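Local coordinates for putative HTH-type transcriptional regulator PH0061 (Pyrococcus horikoshii, PDB 2DBB), which probably binds specific DNA sequences through a helix-turn-helix domain to regulate transcription, at residues Ile62-Met68 and Leu111-Lys115. Residue numbers count along the deposited sequence, not the author numbering.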
# COMPACT_ATOMS: atom_id res chain seq x y z
N ILE B 62 -8.36 3.07 -7.38
CA ILE B 62 -8.80 4.35 -6.83
C ILE B 62 -9.32 5.35 -7.87
O ILE B 62 -10.16 6.19 -7.56
CB ILE B 62 -7.69 5.03 -6.00
CG1 ILE B 62 -6.57 5.53 -6.91
CG2 ILE B 62 -7.12 4.05 -4.98
CD1 ILE B 62 -5.60 6.47 -6.22
N ASP B 63 -8.82 5.26 -9.10
CA ASP B 63 -9.28 6.16 -10.14
C ASP B 63 -10.76 5.90 -10.40
O ASP B 63 -11.56 6.84 -10.47
CB ASP B 63 -8.49 5.96 -11.43
CG ASP B 63 -8.81 7.01 -12.48
OD1 ASP B 63 -8.40 8.18 -12.30
OD2 ASP B 63 -9.48 6.68 -13.48
N LYS B 64 -11.13 4.63 -10.51
CA LYS B 64 -12.52 4.27 -10.76
C LYS B 64 -13.42 4.65 -9.59
O LYS B 64 -14.63 4.76 -9.75
CB LYS B 64 -12.66 2.77 -11.03
CG LYS B 64 -11.91 2.29 -12.26
CD LYS B 64 -12.18 0.80 -12.48
CE LYS B 64 -11.29 0.21 -13.56
NZ LYS B 64 -11.51 0.86 -14.88
N LEU B 65 -12.84 4.83 -8.40
CA LEU B 65 -13.62 5.21 -7.23
C LEU B 65 -13.74 6.73 -7.15
O LEU B 65 -14.43 7.24 -6.28
CB LEU B 65 -12.98 4.71 -5.93
CG LEU B 65 -13.04 3.21 -5.61
CD1 LEU B 65 -12.33 2.96 -4.28
CD2 LEU B 65 -14.49 2.76 -5.54
N GLY B 66 -13.04 7.43 -8.03
CA GLY B 66 -13.10 8.88 -8.03
C GLY B 66 -12.05 9.54 -7.15
O GLY B 66 -12.23 10.67 -6.70
N TYR B 67 -10.95 8.84 -6.91
CA TYR B 67 -9.87 9.35 -6.08
C TYR B 67 -8.55 9.39 -6.84
O TYR B 67 -8.44 8.88 -7.95
CB TYR B 67 -9.67 8.45 -4.85
CG TYR B 67 -10.84 8.36 -3.90
CD1 TYR B 67 -11.24 9.46 -3.15
CD2 TYR B 67 -11.54 7.16 -3.75
CE1 TYR B 67 -12.30 9.36 -2.25
CE2 TYR B 67 -12.60 7.05 -2.86
CZ TYR B 67 -12.98 8.15 -2.11
OH TYR B 67 -14.02 8.05 -1.22
N MET B 68 -7.56 10.02 -6.22
CA MET B 68 -6.21 10.12 -6.76
C MET B 68 -5.27 10.12 -5.57
O MET B 68 -5.63 10.56 -4.48
CB MET B 68 -6.03 11.41 -7.58
CG MET B 68 -5.98 12.70 -6.76
SD MET B 68 -5.51 14.19 -7.74
CE MET B 68 -3.79 13.97 -7.83
N LEU B 111 -1.47 10.12 0.71
CA LEU B 111 -2.80 10.67 0.92
C LEU B 111 -3.75 10.18 -0.17
O LEU B 111 -3.35 10.03 -1.33
CB LEU B 111 -2.77 12.20 0.84
CG LEU B 111 -1.78 13.02 1.65
CD1 LEU B 111 -1.94 14.49 1.28
CD2 LEU B 111 -2.01 12.79 3.14
N LEU B 112 -5.00 9.94 0.21
CA LEU B 112 -6.03 9.56 -0.74
C LEU B 112 -6.84 10.85 -0.87
O LEU B 112 -7.42 11.31 0.11
CB LEU B 112 -6.93 8.45 -0.21
CG LEU B 112 -8.04 8.01 -1.18
CD1 LEU B 112 -7.40 7.33 -2.38
CD2 LEU B 112 -9.02 7.06 -0.50
N LEU B 113 -6.86 11.43 -2.07
CA LEU B 113 -7.57 12.69 -2.30
C LEU B 113 -8.68 12.55 -3.33
O LEU B 113 -8.72 11.57 -4.09
CB LEU B 113 -6.60 13.76 -2.80
CG LEU B 113 -5.29 13.98 -2.04
CD1 LEU B 113 -4.38 14.87 -2.86
CD2 LEU B 113 -5.56 14.59 -0.68
N PRO B 114 -9.60 13.52 -3.37
CA PRO B 114 -10.69 13.49 -4.33
C PRO B 114 -10.06 13.75 -5.69
O PRO B 114 -9.11 14.53 -5.79
CB PRO B 114 -11.58 14.66 -3.90
CG PRO B 114 -11.27 14.80 -2.44
CD PRO B 114 -9.79 14.61 -2.39
N LYS B 115 -10.56 13.10 -6.73
CA LYS B 115 -10.00 13.28 -8.06
C LYS B 115 -10.16 14.72 -8.56
O LYS B 115 -9.39 15.17 -9.41
CB LYS B 115 -10.66 12.30 -9.04
CG LYS B 115 -9.86 12.11 -10.31
CD LYS B 115 -10.44 11.02 -11.20
CE LYS B 115 -9.62 10.89 -12.47
NZ LYS B 115 -10.19 9.88 -13.42
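In the ferredoxin-like beta-alpha-beta-beta-alpha-beta fold of this AsnC-family regulator, the start of strand 67-76 pairs with the end of strand 107-114, just after the turn that follows strand 53-60. Three backbone hydrogen bonds set the register. Met68 and Leu113 form a hydrogen-bonded pair, Met68 N to Leu113 O at 2.9 Å and Leu113 N to Met68 O at 2.8 Å, and Lys115 N to Gly66 O (2.9 Å) extends the ladder past the non-hydrogen-bonded pair Tyr67-Pro114. The type I turn Asp63-Gly66, with Gly66 N bonded to Asp63 O at 2.9 Å, leads into the strand; Gly66 has phi/psi 90/25, where a CB would clash with the preceding carbonyl.

Among apolar contacts, Met68 CG lies 4.1 Å from Leu113 CB, on the face where Leu113 meets helix 117-129. Leu112, on the side of its strand opposite Leu113, has CD1 4.2 Å from Ile62 CG2 and 3.5 Å from Tyr67 CB, and Ile151 of the second subunit touches Ile62 and Leu112. Leu112 CD2 makes a CH-pi contact, 4.0 Å from the Tyr67 ring centroid and 8° off its normal.

In an exposed salt bridge, the extended Lys115 side chain brings NZ to 2.7 Å from Asp63 OD1.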